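Local coordinates for protein UDP-N-acetylglucosamine 4-epimerase (Bacillus cereus, PDB 3M2P) that probably interconverts UDP-N-acetylglucosamine and its C4 epimer, as a nucleotide-binding member of the NAD(P)-dependent epimerase/dehydratase family, at residues I110-D115 against N157-H162; S193-E198 against E258-S263. All coordinates share one frame; numbering follows the deposited sequence.

Contact 1: I110-D115 against N157-H162; sequences ISAYSD and NLRFAH
In the Rossmann-type sheet of this epimerase family, strand 103-109 runs on into a short 3-10 turn, and this turn settles against the neighbouring parallel strand 154-164. Ile110 N donates to Phe160 O (2.9 Å), reaching it from above the carbonyl plane. The bond prolongs the backbone pairing of the two strands, next to that of Leu158 with Ser108. The aliphatic branches of Ile110 suit this buried position. With CG1 anti to the backbone N (chi1 -174°), CG2 lies between N and the carbonyl carbon, and this branch covers one face of the His162 ring, 3.8 Å from its centroid, in a CH-pi contact; His162 NE2 is held by Ser263.

At the other end, Arg159 stretches its extended chain toward the turn. Arg159 NH1 donates to Tyr113 OH (3.0 Å), with ring and guanidinium planes 82° apart. The methyl of Ala112 lies over one guanidinium face, CB 4.1 Å from Arg159 NE. Glu141 forms a salt bridge with Arg159 NE, probably balancing the buried charge, while Asn223 also bonds Tyr113 OH. Phe160 points away, its side chain near Leu14 of the UDP site. Such C-terminal ends of parallel strands are where Rossmann folds place their ligand sites.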
ATOM      1  N   ILE A 110      -5.334  -3.484  10.358  1.00 34.16           N
ATOM      2  CA  ILE A 110      -6.222  -4.479   9.764  1.00 35.38           C
ATOM      3  C   ILE A 110      -6.812  -3.959   8.454  1.00 34.86           C
ATOM      4  O   ILE A 110      -7.288  -4.729   7.609  1.00 34.52           O
ATOM      5  CB  ILE A 110      -7.348  -4.864  10.774  1.00 36.28           C
ATOM      6  CG1 ILE A 110      -8.219  -6.005  10.252  1.00 36.58           C
ATOM      7  CG2 ILE A 110      -8.201  -3.656  11.151  1.00 35.63           C
ATOM      8  CD1 ILE A 110      -9.187  -6.511  11.289  1.00 37.48           C
ATOM      9  N   SER A 111      -6.750  -2.642   8.290  1.00 34.43           N
ATOM     10  CA  SER A 111      -7.236  -1.982   7.087  1.00 34.75           C
ATOM     11  C   SER A 111      -6.322  -2.203   5.880  1.00 35.09           C
ATOM     12  O   SER A 111      -6.459  -1.525   4.857  1.00 36.78           O
ATOM     13  CB  SER A 111      -7.433  -0.483   7.336  1.00 35.06           C
ATOM     14  OG  SER A 111      -8.376  -0.265   8.371  1.00 36.11           O
ATOM     15  N   ALA A 112      -5.391  -3.142   6.003  1.00 34.47           N
ATOM     16  CA  ALA A 112      -4.575  -3.554   4.867  1.00 34.33           C
ATOM     17  C   ALA A 112      -5.296  -4.695   4.178  1.00 35.05           C
ATOM     18  O   ALA A 112      -4.863  -5.175   3.135  1.00 35.21           O
ATOM     19  CB  ALA A 112      -3.202  -4.003   5.325  1.00 33.23           C
ATOM     20  N   TYR A 113      -6.396  -5.132   4.785  1.00 34.22           N
ATOM     21  CA  TYR A 113      -7.150  -6.258   4.277  1.00 34.86           C
ATOM     22  C   TYR A 113      -8.543  -5.793   3.897  1.00 36.46           C
ATOM     23  O   TYR A 113      -8.940  -4.688   4.254  1.00 37.26           O
ATOM     24  CB  TYR A 113      -7.273  -7.323   5.348  1.00 35.69           C
ATOM     25  CG  TYR A 113      -5.978  -7.883   5.904  1.00 35.17           C
ATOM     26  CD1 TYR A 113      -5.112  -8.615   5.115  1.00 34.11           C
ATOM     27  CD2 TYR A 113      -5.660  -7.723   7.242  1.00 35.70           C
ATOM     28  CE1 TYR A 113      -3.960  -9.138   5.628  1.00 34.05           C
ATOM     29  CE2 TYR A 113      -4.517  -8.251   7.769  1.00 35.33           C
ATOM     30  CZ  TYR A 113      -3.661  -8.958   6.963  1.00 35.47           C
ATOM     31  OH  TYR A 113      -2.504  -9.487   7.516  1.00 35.83           O
ATOM     32  N   SER A 114      -9.294  -6.633   3.189  1.00 36.89           N
ATOM     33  CA  SER A 114     -10.643  -6.258   2.759  1.00 37.60           C
ATOM     34  C   SER A 114     -11.457  -7.450   2.267  1.00 38.99           C
ATOM     35  O   SER A 114     -12.666  -7.523   2.502  1.00 38.91           O
ATOM     36  CB  SER A 114     -10.585  -5.185   1.667  1.00 35.70           C
ATOM     37  N   ASP A 115     -10.781  -8.378   1.590  1.00 38.67           N
ATOM     38  CA  ASP A 115     -11.433  -9.504   0.924  1.00 38.71           C
ATOM     39  C   ASP A 115     -12.177 -10.390   1.905  1.00 38.14           C
ATOM     40  O   ASP A 115     -11.553 -11.158   2.622  1.00 38.09           O
ATOM     41  CB  ASP A 115     -10.395 -10.337   0.170  1.00 38.55           C
ATOM     42  CG  ASP A 115     -11.020 -11.293  -0.831  1.00 39.74           C
ATOM     43  OD1 ASP A 115     -12.243 -11.538  -0.746  1.00 39.65           O
ATOM     44  OD2 ASP A 115     -10.285 -11.806  -1.706  1.00 40.08           O
ATOM     45  N   ASN A 157       6.435  -4.591  11.864  1.00 33.77           N
ATOM     46  CA  ASN A 157       5.135  -4.017  11.532  1.00 32.52           C
ATOM     47  C   ASN A 157       3.989  -4.744  12.233  1.00 33.21           C
ATOM     48  O   ASN A 157       3.821  -5.955  12.075  1.00 33.58           O
ATOM     49  CB  ASN A 157       4.912  -4.083  10.027  1.00 32.82           C
ATOM     50  CG  ASN A 157       5.909  -3.263   9.258  1.00 32.90           C
ATOM     51  OD1 ASN A 157       6.402  -3.682   8.214  1.00 32.77           O
ATOM     52  ND2 ASN A 157       6.210  -2.081   9.764  1.00 33.59           N
ATOM     53  N   LEU A 158       3.193  -4.001  12.991  1.00 31.78           N
ATOM     54  CA  LEU A 158       2.081  -4.573  13.737  1.00 32.01           C
ATOM     55  C   LEU A 158       0.743  -4.170  13.134  1.00 32.29           C
ATOM     56  O   LEU A 158       0.300  -3.040  13.311  1.00 33.58           O
ATOM     57  CB  LEU A 158       2.123  -4.087  15.186  1.00 32.38           C
ATOM     58  CG  LEU A 158       3.375  -4.384  16.002  1.00 31.94           C
ATOM     59  CD1 LEU A 158       3.215  -3.883  17.424  1.00 32.22           C
ATOM     60  CD2 LEU A 158       3.648  -5.868  15.979  1.00 32.33           C
ATOM     61  N   ARG A 159       0.088  -5.081  12.429  1.00 31.82           N
ATOM     62  CA  ARG A 159      -1.251  -4.794  11.915  1.00 32.71           C
ATOM     63  C   ARG A 159      -2.337  -4.910  13.000  1.00 33.95           C
ATOM     64  O   ARG A 159      -2.969  -5.954  13.143  1.00 33.84           O
ATOM     65  CB  ARG A 159      -1.572  -5.685  10.715  1.00 31.56           C
ATOM     66  CG  ARG A 159      -0.679  -5.413   9.541  1.00 31.25           C
ATOM     67  CD  ARG A 159      -0.906  -6.380   8.416  1.00 31.24           C
ATOM     68  NE  ARG A 159      -0.167  -5.974   7.224  1.00 32.30           N
ATOM     69  CZ  ARG A 159       0.153  -6.793   6.225  1.00 33.25           C
ATOM     70  NH1 ARG A 159      -0.192  -8.077   6.272  1.00 33.41           N
ATOM     71  NH2 ARG A 159       0.815  -6.333   5.170  1.00 31.29           N
ATOM     72  N   PHE A 160      -2.544  -3.828  13.754  1.00 33.79           N
ATOM     73  CA  PHE A 160      -3.561  -3.768  14.807  1.00 33.79           C
ATOM     74  C   PHE A 160      -4.979  -3.964  14.296  1.00 34.97           C
ATOM     75  O   PHE A 160      -5.338  -3.465  13.233  1.00 35.37           O
ATOM     76  CB  PHE A 160      -3.502  -2.428  15.545  1.00 33.88           C
ATOM     77  CG  PHE A 160      -2.241  -2.219  16.315  1.00 34.29           C
ATOM     78  CD1 PHE A 160      -1.900  -3.072  17.351  1.00 33.97           C
ATOM     79  CD2 PHE A 160      -1.397  -1.172  16.007  1.00 33.87           C
ATOM     80  CE1 PHE A 160      -0.747  -2.892  18.049  1.00 33.74           C
ATOM     81  CE2 PHE A 160      -0.240  -0.984  16.705  1.00 33.38           C
ATOM     82  CZ  PHE A 160       0.090  -1.848  17.724  1.00 34.77           C
ATOM     83  N   ALA A 161      -5.783  -4.690  15.069  1.00 36.61           N
ATOM     84  CA  ALA A 161      -7.217  -4.777  14.817  1.00 37.48           C
ATOM     85  C   ALA A 161      -7.825  -3.455  15.262  1.00 36.85           C
ATOM     86  O   ALA A 161      -7.100  -2.540  15.625  1.00 37.18           O
ATOM     87  CB  ALA A 161      -7.839  -5.951  15.575  1.00 37.42           C
ATOM     88  N   HIS A 162      -9.141  -3.339  15.231  1.00 36.55           N
ATOM     89  CA  HIS A 162      -9.765  -2.065  15.544  1.00 37.64           C
ATOM     90  C   HIS A 162      -9.559  -1.680  16.998  1.00 37.14           C
ATOM     91  O   HIS A 162      -9.986  -2.384  17.899  1.00 38.14           O
ATOM     92  CB  HIS A 162     -11.246  -2.085  15.161  1.00 38.23           C
ATOM     93  CG  HIS A 162     -11.475  -2.469  13.736  1.00 37.97           C
ATOM     94  ND1 HIS A 162     -11.189  -1.624  12.688  1.00 36.38           N
ATOM     95  CD2 HIS A 162     -11.919  -3.622  13.179  1.00 39.77           C
ATOM     96  CE1 HIS A 162     -11.463  -2.231  11.547  1.00 37.98           C
ATOM     97  NE2 HIS A 162     -11.902  -3.447  11.816  1.00 39.33           N
TER

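Contact 2: S193-E198 against E258-S263; sequences SVAKRE and EGIHSS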
ATOM      1  N   SER A 193     -26.898  -6.330  11.465  1.00 47.64           N
ATOM      2  CA  SER A 193     -25.831  -6.775  10.586  1.00 46.81           C
ATOM      3  C   SER A 193     -25.264  -8.080  11.068  1.00 44.96           C
ATOM      4  O   SER A 193     -25.238  -8.356  12.264  1.00 44.63           O
ATOM      5  CB  SER A 193     -24.713  -5.729  10.477  1.00 47.66           C
ATOM      6  OG  SER A 193     -24.009  -5.860   9.247  1.00 48.08           O
ATOM      7  N   VAL A 194     -24.810  -8.879  10.114  1.00 46.31           N
ATOM      8  CA  VAL A 194     -24.191 -10.157  10.410  1.00 46.23           C
ATOM      9  C   VAL A 194     -22.659 -10.049  10.347  1.00 44.67           C
ATOM     10  O   VAL A 194     -21.948 -10.982  10.715  1.00 45.32           O
ATOM     11  CB  VAL A 194     -24.724 -11.255   9.464  1.00 45.08           C
ATOM     12  CG1 VAL A 194     -24.255 -12.628   9.920  1.00 47.28           C
ATOM     13  CG2 VAL A 194     -26.230 -11.220   9.446  1.00 44.07           C
ATOM     14  N   ALA A 195     -22.165  -8.895   9.907  1.00 44.25           N
ATOM     15  CA  ALA A 195     -20.730  -8.651   9.789  1.00 43.61           C
ATOM     16  C   ALA A 195     -20.054  -8.619  11.152  1.00 43.94           C
ATOM     17  O   ALA A 195     -20.606  -8.087  12.112  1.00 43.49           O
ATOM     18  CB  ALA A 195     -20.475  -7.359   9.051  1.00 45.13           C
ATOM     19  N   LYS A 196     -18.858  -9.203  11.215  1.00 44.17           N
ATOM     20  CA  LYS A 196     -18.095  -9.341  12.452  1.00 43.43           C
ATOM     21  C   LYS A 196     -16.801  -8.548  12.345  1.00 43.12           C
ATOM     22  O   LYS A 196     -16.058  -8.687  11.369  1.00 42.53           O
ATOM     23  CB  LYS A 196     -17.792 -10.814  12.728  1.00 43.01           C
ATOM     24  CG  LYS A 196     -18.996 -11.582  13.245  1.00 46.14           C
ATOM     25  CD  LYS A 196     -18.843 -13.101  13.141  1.00 49.15           C
ATOM     26  CE  LYS A 196     -19.900 -13.814  14.010  1.00 50.81           C
ATOM     27  NZ  LYS A 196     -20.248 -15.206  13.553  1.00 52.83           N
ATOM     28  N   ARG A 197     -16.546  -7.709  13.346  1.00 42.73           N
ATOM     29  CA  ARG A 197     -15.382  -6.822  13.349  1.00 42.24           C
ATOM     30  C   ARG A 197     -14.534  -7.053  14.595  1.00 41.90           C
ATOM     31  O   ARG A 197     -15.069  -7.175  15.687  1.00 42.26           O
ATOM     32  CB  ARG A 197     -15.828  -5.355  13.278  1.00 43.97           C
ATOM     33  CG  ARG A 197     -16.415  -4.932  11.927  1.00 44.98           C
ATOM     34  CD  ARG A 197     -16.524  -3.416  11.822  1.00 46.41           C
ATOM     35  NE  ARG A 197     -17.794  -2.912  12.336  1.00 50.18           N
ATOM     36  CZ  ARG A 197     -18.026  -1.641  12.671  1.00 51.74           C
ATOM     37  NH1 ARG A 197     -17.071  -0.731  12.577  1.00 49.98           N
ATOM     38  NH2 ARG A 197     -19.219  -1.278  13.121  1.00 53.89           N
ATOM     39  N   GLU A 198     -13.213  -7.115  14.436  1.00 41.46           N
ATOM     40  CA  GLU A 198     -12.335  -7.451  15.556  1.00 40.37           C
ATOM     41  C   GLU A 198     -11.908  -6.211  16.331  1.00 40.16           C
ATOM     42  O   GLU A 198     -11.421  -5.252  15.746  1.00 39.62           O
ATOM     43  CB  GLU A 198     -11.119  -8.208  15.052  1.00 39.91           C
ATOM     44  CG  GLU A 198     -10.280  -8.883  16.123  1.00 40.24           C
ATOM     45  CD  GLU A 198      -9.202  -9.754  15.499  1.00 40.16           C
ATOM     46  OE1 GLU A 198      -9.165  -9.807  14.247  1.00 38.81           O
ATOM     47  OE2 GLU A 198      -8.401 -10.381  16.240  1.00 41.05           O
ATOM     48  N   GLU A 258     -25.805  -3.441   5.610  1.00 55.11           N
ATOM     49  CA  GLU A 258     -25.100  -3.530   4.329  1.00 58.94           C
ATOM     50  C   GLU A 258     -24.092  -2.395   4.095  1.00 57.84           C
ATOM     51  O   GLU A 258     -23.424  -2.349   3.060  1.00 57.56           O
ATOM     52  CB  GLU A 258     -26.084  -3.646   3.155  1.00 59.64           C
ATOM     53  CG  GLU A 258     -26.517  -5.080   2.857  1.00 62.12           C
ATOM     54  CD  GLU A 258     -27.727  -5.151   1.934  1.00 65.79           C
ATOM     55  OE1 GLU A 258     -28.147  -4.081   1.426  1.00 67.24           O
ATOM     56  OE2 GLU A 258     -28.258  -6.271   1.726  1.00 65.43           O
ATOM     57  N   GLY A 259     -23.982  -1.488   5.059  1.00 56.00           N
ATOM     58  CA  GLY A 259     -22.942  -0.482   5.020  1.00 56.19           C
ATOM     59  C   GLY A 259     -21.707  -0.955   5.769  1.00 56.25           C
ATOM     60  O   GLY A 259     -20.729  -0.216   5.927  1.00 56.89           O
ATOM     61  N   ILE A 260     -21.748  -2.202   6.227  1.00 55.17           N
ATOM     62  CA  ILE A 260     -20.712  -2.716   7.111  1.00 53.13           C
ATOM     63  C   ILE A 260     -20.143  -4.020   6.595  1.00 52.04           C
ATOM     64  O   ILE A 260     -20.887  -4.893   6.155  1.00 52.44           O
ATOM     65  CB  ILE A 260     -21.264  -2.932   8.521  1.00 51.87           C
ATOM     66  CG1 ILE A 260     -22.062  -1.701   8.952  1.00 53.71           C
ATOM     67  CG2 ILE A 260     -20.140  -3.213   9.498  1.00 51.26           C
ATOM     68  CD1 ILE A 260     -21.973  -1.394  10.433  1.00 53.71           C
ATOM     69  N   HIS A 261     -18.821  -4.149   6.642  1.00 50.57           N
ATOM     70  CA  HIS A 261     -18.170  -5.385   6.213  1.00 49.27           C
ATOM     71  C   HIS A 261     -17.429  -6.075   7.363  1.00 46.84           C
ATOM     72  O   HIS A 261     -17.100  -5.440   8.368  1.00 46.75           O
ATOM     73  CB  HIS A 261     -17.245  -5.122   5.014  1.00 48.68           C
ATOM     74  CG  HIS A 261     -17.971  -4.631   3.797  1.00 52.07           C
ATOM     75  ND1 HIS A 261     -18.053  -3.295   3.463  1.00 53.59           N
ATOM     76  CD2 HIS A 261     -18.672  -5.296   2.846  1.00 52.75           C
ATOM     77  CE1 HIS A 261     -18.762  -3.158   2.356  1.00 52.73           C
ATOM     78  NE2 HIS A 261     -19.147  -4.359   1.959  1.00 53.64           N
ATOM     79  N   SER A 262     -17.187  -7.376   7.230  1.00 44.76           N
ATOM     80  CA  SER A 262     -16.463  -8.115   8.263  1.00 43.91           C
ATOM     81  C   SER A 262     -14.960  -7.855   8.233  1.00 41.74           C
ATOM     82  O   SER A 262     -14.356  -7.791   7.168  1.00 41.39           O
ATOM     83  CB  SER A 262     -16.720  -9.616   8.133  1.00 43.04           C
ATOM     84  OG  SER A 262     -17.940  -9.967   8.750  1.00 43.48           O
ATOM     85  N   SER A 263     -14.357  -7.708   9.407  1.00 40.89           N
ATOM     86  CA  SER A 263     -12.898  -7.662   9.488  1.00 40.16           C
ATOM     87  C   SER A 263     -12.355  -8.247  10.787  1.00 38.47           C
ATOM     88  O   SER A 263     -12.597  -7.731  11.872  1.00 38.29           O
ATOM     89  CB  SER A 263     -12.353  -6.246   9.237  1.00 40.00           C
ATOM     90  OG  SER A 263     -12.920  -5.288  10.113  1.00 39.42           O
TER
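Arg197 and Ile260 cross at about a right angle where the loop 258-263 runs beside segment 193-198, which leads into strand 197-201, the two joined by a single parallel beta bridge between Arg197 and Ser263. Arg197 leaves the backbone with CG anti to its carbonyl carbon, then bends at chi3 (-89°), which carries the guanidinium across the branched side chain of Ile260. Ile260 CG2 approaches Arg197 NE to 3.7 Å, and Ile260 CD1 lies near NH2. A long, flexible arginine suits this partly exposed place: the guanidinium end lies obliquely across Ile260 CG2 and CD1, while CG and CD pass beside His261 O and NH2 still bonds Asn232.

Ala195 points toward the loop, and its methyl CB meets Ile260 CG2 at 4.2 Å; a small residue here lets the two backbones come close. Beside it, Ser262 turns its hydroxyl back onto segment 193-198, with OG anti to the carbonyl carbon. This oxygen takes the place of a backbone acceptor for Lys196, a role that a short hydroxyl side chain fills well. Farther along, backbone groups take over: Ser263 N donates to Lys196 O (2.8 Å), in the carbonyl plane, and Glu198 N donates to Ser263 O (2.7 Å), nearly along the C=O axis. The straightest of the three bonds is the one to the side chain, Lys196 N to Ser262 OG, 2.7 Å long with 169° at the hydrogen.

Contact 1 closes before contact 2 opens along the chain, and their centres lie 14 Å apart. The two are linked through the mixed sheet, where strands 154-164 and 197-201 are parallel neighbours: His162 N lies 3.0 Å from Glu198 O, a probable hydrogen bond. A probable hydrogen bond between side chains also joins the two contacts, His162 NE2 to Ser263 OG at 2.7 Å, and Ile110 CD1 packs on Ser263 C. The loop before helix 268-273 is thereby tied to the turn after strand 103-109. Contact 1 is buried, its strand passing near the UDP site, whereas contact 2 is nearer the surface and away from that site, so the pair spans from interior to periphery.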